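PDB 2WMF: fucolectin-related protein from Streptococcus pneumoniae, which probably hydrolyses fucosylated blood-group antigens of the host as a family 98 glycoside hydrolase, here represented by its catalytic module. Local coordinates for residues Leu533-His538 / His565-Thr570; Thr452-Ser457 / Asn475-Leu480. All blocks are in the same frame, centred on the assembly; numbering follows the deposited sequence.

Both contacts lie in the C-terminal beta region, away from the eight-stranded parallel barrel. Contact 1 pairs two strands within one antiparallel sheet. Contact 2 joins the loop leading into strand 457-462 of that sheet to strand 477-482 of the other antiparallel sheet. Contact 1 has a buried apolar face and a partly exposed face, and main-chain hydrogen bonds hold it. Contact 2 is smaller and mostly buried; side-chain packing carries it, with a polar rim at Asn475 and Asn476. The two contacts meet at Ser536 O, which lies 2.9 Å from Lys456 N, a probable backbone hydrogen bond, and 2.9 Å from Thr455 OG1, a probable but weak one.

Contact 1 of 2, residues Leu533-His538 / His565-Thr570; sequences LTLSGH and HVYTIT. Unlike the reference sequence in segment 533-538: Ser536 (reference Lys).
Leu533-Ser536 and Val566-Thr570 are neighbouring antiparallel strands of a six-stranded sheet in the C-terminal beta region. Their axes are 4.7 Å apart at closest approach. Leu533 with Ile569 and Leu535 with Tyr567 are hydrogen-bonded pairs. Each exchanges two backbone bonds, the shortest being Leu535 N to Tyr567 O at 2.7 Å. Thr534 with Thr568 and Ser536 with Val566 are non-hydrogen-bonded pairs.

The face with Leu533, Leu535, Tyr567 and Ile569 is buried. Ile569 CG2 sits between its own backbone N and carbonyl carbon, and this branch packs on Leu533 CB at 3.7 Å. It also touches Leu533 CD2. Leu535 and Tyr567 run side by side and point the same way. Leu535 CD1 approaches the tyrosine ring obliquely, 3.9 Å from Tyr567 CD2. The phenol reaches on to Glu558, which hydrogen-bonds Tyr567 OH. Leu458 lies against both leucines, so this face continues onto strand 457-462.

The other face is partly exposed and less uniformly apolar. The Thr534 hydroxyl lies beside the backbone N (chi1 -51°), which puts the methyl CG2 anti to that N. Thr534 CG2 meets Val566 CG1 at 3.6 Å and also touches Thr568 OG1. The side chain of Ser536 is more loosely placed, with OG 4.2 Å from Val566 CG2.

Past the strand ends Gly537 and His538 form a loop. Toward strand 554-561, His565 and Val566 both face Asp561, a G1 beta bulge. His565 O takes two donors. His538 N binds it in the carbonyl plane at 3.0 Å. Gly537 N approaches at the same length from 40° above that plane. His565 ND1 adds a weak bond to His538 O, 3.4 Å long, made at the edge of the imidazole.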
ATOM      1  N   LEU A 533      -0.649 -19.487  18.389  1.00 11.05           N
ATOM      2  CA  LEU A 533      -1.178 -20.221  17.235  1.00 12.00           C
ATOM      3  C   LEU A 533      -1.595 -21.626  17.701  1.00 11.15           C
ATOM      4  O   LEU A 533      -0.790 -22.337  18.306  1.00 10.27           O
ATOM      5  CB  LEU A 533      -0.081 -20.325  16.180  1.00 12.82           C
ATOM      6  CG  LEU A 533      -0.419 -21.157  14.953  1.00 14.53           C
ATOM      7  CD1 LEU A 533      -1.611 -20.572  14.268  1.00 19.18           C
ATOM      8  CD2 LEU A 533       0.856 -21.265  14.028  1.00 17.02           C
ATOM      9  N   THR A 534      -2.852 -22.002  17.461  1.00 10.85           N
ATOM     10  CA  THR A 534      -3.379 -23.278  17.910  1.00 12.05           C
ATOM     11  C   THR A 534      -3.949 -24.051  16.717  1.00 12.21           C
ATOM     12  O   THR A 534      -4.805 -23.554  15.984  1.00 13.51           O
ATOM     13  CB  THR A 534      -4.483 -23.093  18.960  1.00 11.23           C
ATOM     14  OG1 THR A 534      -4.027 -22.215  19.994  1.00 11.83           O
ATOM     15  CG2 THR A 534      -4.844 -24.413  19.608  1.00 13.89           C
ATOM     16  N   LEU A 535      -3.415 -25.250  16.492  1.00 12.87           N
ATOM     17  CA  LEU A 535      -3.883 -26.129  15.421  1.00 14.41           C
ATOM     18  C   LEU A 535      -4.708 -27.231  16.064  1.00 14.34           C
ATOM     19  O   LEU A 535      -4.173 -28.029  16.848  1.00 13.74           O
ATOM     20  CB  LEU A 535      -2.714 -26.754  14.673  1.00 14.89           C
ATOM     21  CG  LEU A 535      -1.701 -25.831  14.024  1.00 16.87           C
ATOM     22  CD1 LEU A 535      -0.553 -26.657  13.372  1.00 20.11           C
ATOM     23  CD2 LEU A 535      -2.368 -24.966  13.011  1.00 19.51           C
ATOM     24  N   SER A 536      -5.994 -27.237  15.760  1.00 15.67           N
ATOM     25  CA  SER A 536      -6.924 -28.195  16.317  1.00 17.33           C
ATOM     26  C   SER A 536      -7.133 -29.274  15.307  1.00 18.80           C
ATOM     27  O   SER A 536      -7.517 -29.009  14.177  1.00 15.32           O
ATOM     28  CB  SER A 536      -8.257 -27.534  16.615  1.00 18.22           C
ATOM     29  OG  SER A 536      -9.161 -28.418  17.252  1.00 24.31           O
ATOM     30  N   GLY A 537      -6.841 -30.492  15.712  1.00 22.11           N
ATOM     31  CA  GLY A 537      -7.175 -31.654  14.928  1.00 25.41           C
ATOM     32  C   GLY A 537      -6.086 -31.819  13.937  1.00 27.85           C
ATOM     33  O   GLY A 537      -6.369 -32.040  12.751  1.00 29.04           O
ATOM     34  N   HIS A 538      -4.846 -31.644  14.383  1.00 31.63           N
ATOM     35  CA  HIS A 538      -3.708 -31.815  13.502  1.00 34.74           C
ATOM     36  C   HIS A 538      -3.452 -33.327  13.347  1.00 36.08           C
ATOM     37  O   HIS A 538      -3.051 -34.022  14.302  1.00 35.96           O
ATOM     38  CB  HIS A 538      -2.472 -31.062  13.994  1.00 34.93           C
ATOM     39  CG  HIS A 538      -1.405 -30.943  12.947  1.00 35.13           C
ATOM     40  ND1 HIS A 538      -0.438 -31.911  12.755  1.00 38.65           N
ATOM     41  CD2 HIS A 538      -1.198 -30.005  11.986  1.00 37.29           C
ATOM     42  CE1 HIS A 538       0.339 -31.554  11.742  1.00 38.95           C
ATOM     43  NE2 HIS A 538      -0.108 -30.407  11.254  1.00 38.73           N
ATOM     44  N   HIS A 565      -5.237 -34.125  19.919  1.00 19.04           N
ATOM     45  CA  HIS A 565      -4.503 -33.782  18.692  1.00 19.29           C
ATOM     46  C   HIS A 565      -4.454 -32.264  18.478  1.00 17.86           C
ATOM     47  O   HIS A 565      -4.622 -31.746  17.360  1.00 17.06           O
ATOM     48  CB  HIS A 565      -5.059 -34.524  17.463  1.00 21.67           C
ATOM     49  CG  HIS A 565      -4.662 -35.969  17.421  1.00 26.46           C
ATOM     50  ND1 HIS A 565      -3.665 -36.450  16.584  1.00 30.04           N
ATOM     51  CD2 HIS A 565      -5.102 -37.028  18.139  1.00 30.11           C
ATOM     52  CE1 HIS A 565      -3.518 -37.751  16.798  1.00 30.40           C
ATOM     53  NE2 HIS A 565      -4.383 -38.124  17.729  1.00 31.71           N
ATOM     54  N   VAL A 566      -4.174 -31.564  19.571  1.00 15.52           N
ATOM     55  CA  VAL A 566      -4.057 -30.105  19.509  1.00 14.90           C
ATOM     56  C   VAL A 566      -2.604 -29.679  19.684  1.00 14.24           C
ATOM     57  O   VAL A 566      -1.953 -30.050  20.639  1.00 13.65           O
ATOM     58  CB  VAL A 566      -4.972 -29.397  20.520  1.00 14.35           C
ATOM     59  CG1 VAL A 566      -4.701 -27.845  20.520  1.00 14.09           C
ATOM     60  CG2 VAL A 566      -6.431 -29.712  20.227  1.00 15.44           C
ATOM     61  N   TYR A 567      -2.094 -28.916  18.720  1.00 14.01           N
ATOM     62  CA  TYR A 567      -0.747 -28.385  18.806  1.00 14.30           C
ATOM     63  C   TYR A 567      -0.880 -26.873  19.047  1.00 13.52           C
ATOM     64  O   TYR A 567      -1.590 -26.192  18.288  1.00 14.77           O
ATOM     65  CB  TYR A 567      -0.014 -28.677  17.503  1.00 15.47           C
ATOM     66  CG  TYR A 567       1.350 -28.037  17.415  1.00 16.39           C
ATOM     67  CD1 TYR A 567       2.449 -28.554  18.116  1.00 18.43           C
ATOM     68  CD2 TYR A 567       1.531 -26.846  16.700  1.00 19.17           C
ATOM     69  CE1 TYR A 567       3.712 -27.938  18.034  1.00 18.92           C
ATOM     70  CE2 TYR A 567       2.769 -26.219  16.619  1.00 19.35           C
ATOM     71  CZ  TYR A 567       3.864 -26.745  17.292  1.00 20.50           C
ATOM     72  OH  TYR A 567       5.087 -26.051  17.181  1.00 21.32           O
ATOM     73  N   THR A 568      -0.149 -26.351  20.035  1.00 13.07           N
ATOM     74  CA  THR A 568      -0.107 -24.902  20.276  1.00 13.07           C
ATOM     75  C   THR A 568       1.352 -24.437  20.234  1.00 12.45           C
ATOM     76  O   THR A 568       2.244 -25.055  20.847  1.00 13.50           O
ATOM     77  CB  THR A 568      -0.692 -24.512  21.645  1.00 13.09           C
ATOM     78  OG1 THR A 568      -2.009 -25.035  21.783  1.00 14.78           O
ATOM     79  CG2 THR A 568      -0.728 -22.952  21.844  1.00 13.68           C
ATOM     80  N   ILE A 569       1.606 -23.382  19.470  1.00 12.58           N
ATOM     81  CA  ILE A 569       2.892 -22.699  19.535  1.00 12.31           C
ATOM     82  C   ILE A 569       2.661 -21.259  19.989  1.00 12.11           C
ATOM     83  O   ILE A 569       1.834 -20.529  19.422  1.00 11.15           O
ATOM     84  CB  ILE A 569       3.737 -22.786  18.214  1.00 13.01           C
ATOM     85  CG1 ILE A 569       5.122 -22.182  18.476  1.00 13.33           C
ATOM     86  CG2 ILE A 569       3.019 -22.143  17.089  1.00 14.67           C
ATOM     87  CD1 ILE A 569       6.138 -22.511  17.454  1.00 13.99           C
ATOM     88  N   THR A 570       3.381 -20.878  21.048  1.00 12.65           N
ATOM     89  CA  THR A 570       3.303 -19.545  21.651  1.00 12.74           C
ATOM     90  C   THR A 570       4.573 -18.855  21.233  1.00 13.21           C
ATOM     91  O   THR A 570       5.641 -19.277  21.627  1.00 15.30           O
ATOM     92  CB  THR A 570       3.216 -19.693  23.180  1.00 13.74           C
ATOM     93  OG1 THR A 570       2.050 -20.468  23.442  1.00 16.97           O
ATOM     94  CG2 THR A 570       3.068 -18.344  23.822  1.00 14.84           C
TER

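Contact 2 of 2, residues Thr452-Ser457 / Asn475-Leu480; sequences TNNTKS and NNLHIL
Asn454 CB and the Leu477 side chain meet at the centre of a contact between two sheets. The loop 452-457 leads into strand 457-462 of one antiparallel sheet, and Leu477 begins strand 477-482 of the other. Asn454 CB lies 3.9 Å from Leu477 CD2. The other leucine methyl, CD1, meets Thr455 CG2 at 4.1 Å, the two side chains crossing at about a right angle. The two methyls of the fork serve two successive loop residues. Met450 and Leu535 also touch both Thr455 and Leu477, closing the apolar cluster around them.

The polar part is at the end of Asn454. Its carboxamide reaches the backbone where Asn475 joins Asn476. Within the loop, Asn454 N gives a weak bond to Thr452 OG1 at 3.5 Å. That hydroxyl is also hydrogen-bonded to Glu472, and Asn453 O is bound by Thr539 OG1.

The chemistry is therefore divided. Aliphatic packing around Leu477, with the Asn454 carboxamide against the 475-476 backbone, joins loop and strand, while hydrogen bonds to Glu472 and Thr539 probably help to hold the loop in place.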
ATOM      1  N   THR A 452      -8.004 -28.058   4.054  1.00  8.41           N
ATOM      2  CA  THR A 452      -7.303 -29.337   3.878  1.00  8.11           C
ATOM      3  C   THR A 452      -7.328 -30.074   5.221  1.00  8.79           C
ATOM      4  O   THR A 452      -7.604 -29.493   6.271  1.00 10.20           O
ATOM      5  CB  THR A 452      -5.835 -29.145   3.479  1.00  7.88           C
ATOM      6  OG1 THR A 452      -5.111 -28.475   4.537  1.00  9.21           O
ATOM      7  CG2 THR A 452      -5.714 -28.345   2.165  1.00  9.73           C
ATOM      8  N   ASN A 453      -6.999 -31.351   5.210  1.00  9.65           N
ATOM      9  CA  ASN A 453      -6.926 -32.120   6.458  1.00  9.95           C
ATOM     10  C   ASN A 453      -5.536 -32.078   7.144  1.00 10.90           C
ATOM     11  O   ASN A 453      -5.280 -32.908   8.060  1.00 11.53           O
ATOM     12  CB  ASN A 453      -7.445 -33.536   6.246  1.00 10.95           C
ATOM     13  CG  ASN A 453      -6.459 -34.418   5.520  1.00 10.72           C
ATOM     14  OD1 ASN A 453      -5.469 -33.921   4.961  1.00 12.83           O
ATOM     15  ND2 ASN A 453      -6.714 -35.757   5.503  1.00 11.58           N
ATOM     16  N   ASN A 454      -4.679 -31.095   6.792  1.00 10.98           N
ATOM     17  CA  ASN A 454      -3.446 -30.816   7.581  1.00 11.66           C
ATOM     18  C   ASN A 454      -3.837 -30.568   9.063  1.00 11.50           C
ATOM     19  O   ASN A 454      -3.167 -31.050   9.991  1.00 14.13           O
ATOM     20  CB  ASN A 454      -2.659 -29.649   6.992  1.00 11.27           C
ATOM     21  CG  ASN A 454      -2.040 -29.982   5.644  1.00 11.25           C
ATOM     22  OD1 ASN A 454      -2.398 -29.393   4.597  1.00 15.14           O
ATOM     23  ND2 ASN A 454      -1.118 -30.940   5.642  1.00  9.69           N
ATOM     24  N   THR A 455      -4.927 -29.818   9.238  1.00 11.81           N
ATOM     25  CA  THR A 455      -5.561 -29.557  10.534  1.00 12.17           C
ATOM     26  C   THR A 455      -7.013 -29.197  10.319  1.00 12.43           C
ATOM     27  O   THR A 455      -7.396 -28.753   9.262  1.00 13.81           O
ATOM     28  CB  THR A 455      -4.772 -28.469  11.324  1.00 12.20           C
ATOM     29  OG1 THR A 455      -5.095 -28.551  12.727  1.00 14.90           O
ATOM     30  CG2 THR A 455      -5.033 -27.107  10.792  1.00 13.26           C
ATOM     31  N   LYS A 456      -7.861 -29.353  11.339  1.00 11.80           N
ATOM     32  CA  LYS A 456      -9.268 -29.009  11.184  1.00 12.01           C
ATOM     33  C   LYS A 456      -9.494 -27.504  11.260  1.00 10.85           C
ATOM     34  O   LYS A 456     -10.235 -26.927  10.429  1.00 11.28           O
ATOM     35  CB  LYS A 456     -10.116 -29.683  12.254  1.00 13.69           C
ATOM     36  CG  LYS A 456     -11.572 -29.565  11.970  1.00 14.48           C
ATOM     37  CD  LYS A 456     -12.342 -30.372  12.968  1.00 18.04           C
ATOM     38  CE  LYS A 456     -13.791 -30.546  12.536  1.00 23.67           C
ATOM     39  NZ  LYS A 456     -14.340 -29.360  11.807  1.00 28.92           N
ATOM     40  N   SER A 457      -8.902 -26.862  12.268  1.00 10.64           N
ATOM     41  CA  SER A 457      -9.000 -25.429  12.377  1.00 10.71           C
ATOM     42  C   SER A 457      -7.727 -24.871  12.964  1.00  9.95           C
ATOM     43  O   SER A 457      -6.915 -25.583  13.534  1.00 10.03           O
ATOM     44  CB  SER A 457     -10.222 -25.003  13.181  1.00 12.37           C
ATOM     45  OG  SER A 457     -10.052 -25.357  14.530  1.00 14.67           O
ATOM     46  N   ASN A 475       0.253 -31.024   1.823  1.00  8.46           N
ATOM     47  CA  ASN A 475       0.684 -31.804   2.981  1.00  8.91           C
ATOM     48  C   ASN A 475       1.509 -31.050   4.007  1.00  9.23           C
ATOM     49  O   ASN A 475       2.113 -31.666   4.869  1.00  9.93           O
ATOM     50  CB  ASN A 475       1.372 -33.087   2.524  1.00  9.66           C
ATOM     51  CG  ASN A 475       0.392 -34.064   1.935  1.00  9.54           C
ATOM     52  OD1 ASN A 475      -0.220 -34.927   2.657  1.00 14.33           O
ATOM     53  ND2 ASN A 475       0.187 -33.937   0.666  1.00  7.41           N
ATOM     54  N   ASN A 476       1.458 -29.709   3.942  1.00  8.95           N
ATOM     55  CA  ASN A 476       2.024 -28.885   4.983  1.00  9.20           C
ATOM     56  C   ASN A 476       1.305 -27.559   4.999  1.00  9.70           C
ATOM     57  O   ASN A 476       0.598 -27.208   4.059  1.00  9.78           O
ATOM     58  CB  ASN A 476       3.524 -28.703   4.768  1.00  9.50           C
ATOM     59  CG  ASN A 476       3.831 -27.909   3.512  1.00 11.10           C
ATOM     60  OD1 ASN A 476       3.612 -26.694   3.479  1.00 11.49           O
ATOM     61  ND2 ASN A 476       4.315 -28.583   2.456  1.00 12.56           N
ATOM     62  N   LEU A 477       1.486 -26.857   6.104  1.00  9.58           N
ATOM     63  CA  LEU A 477       1.072 -25.466   6.259  1.00  9.30           C
ATOM     64  C   LEU A 477       2.311 -24.572   6.320  1.00 10.46           C
ATOM     65  O   LEU A 477       3.274 -24.896   7.052  1.00 10.24           O
ATOM     66  CB  LEU A 477       0.273 -25.321   7.547  1.00 10.20           C
ATOM     67  CG  LEU A 477      -1.035 -26.081   7.706  1.00 10.60           C
ATOM     68  CD1 LEU A 477      -1.561 -25.777   9.124  1.00 13.76           C
ATOM     69  CD2 LEU A 477      -2.027 -25.808   6.595  1.00 13.30           C
ATOM     70  N   HIS A 478       2.289 -23.445   5.592  1.00 11.80           N
ATOM     71  CA  HIS A 478       3.343 -22.463   5.775  1.00 12.32           C
ATOM     72  C   HIS A 478       2.760 -21.265   6.439  1.00 12.52           C
ATOM     73  O   HIS A 478       1.743 -20.752   5.971  1.00 13.21           O
ATOM     74  CB  HIS A 478       4.052 -22.040   4.497  1.00 14.44           C
ATOM     75  CG  HIS A 478       5.137 -21.049   4.779  1.00 17.39           C
ATOM     76  ND1 HIS A 478       6.426 -21.412   5.114  1.00 24.12           N
ATOM     77  CD2 HIS A 478       5.064 -19.708   4.980  1.00 19.72           C
ATOM     78  CE1 HIS A 478       7.127 -20.324   5.411  1.00 24.89           C
ATOM     79  NE2 HIS A 478       6.328 -19.272   5.323  1.00 25.72           N
ATOM     80  N   ILE A 479       3.389 -20.825   7.530  1.00 12.43           N
ATOM     81  CA  ILE A 479       2.829 -19.739   8.336  1.00 12.36           C
ATOM     82  C   ILE A 479       3.867 -18.613   8.432  1.00 11.16           C
ATOM     83  O   ILE A 479       5.031 -18.857   8.795  1.00 12.55           O
ATOM     84  CB  ILE A 479       2.406 -20.240   9.756  1.00 13.31           C
ATOM     85  CG1 ILE A 479       1.256 -21.305   9.627  1.00 13.63           C
ATOM     86  CG2 ILE A 479       1.939 -19.067  10.634  1.00 13.85           C
ATOM     87  CD1 ILE A 479       1.367 -22.442  10.513  1.00 16.60           C
ATOM     88  N   LEU A 480       3.432 -17.408   8.100  1.00  9.48           N
ATOM     89  CA  LEU A 480       4.204 -16.189   8.255  1.00  9.39           C
ATOM     90  C   LEU A 480       3.517 -15.304   9.325  1.00  9.10           C
ATOM     91  O   LEU A 480       2.299 -15.080   9.262  1.00  8.41           O
ATOM     92  CB  LEU A 480       4.274 -15.418   6.912  1.00  9.40           C
ATOM     93  CG  LEU A 480       4.884 -14.030   6.891  1.00  9.36           C
ATOM     94  CD1 LEU A 480       6.367 -14.128   7.288  1.00 12.24           C
ATOM     95  CD2 LEU A 480       4.748 -13.387   5.524  1.00 10.79           C
TER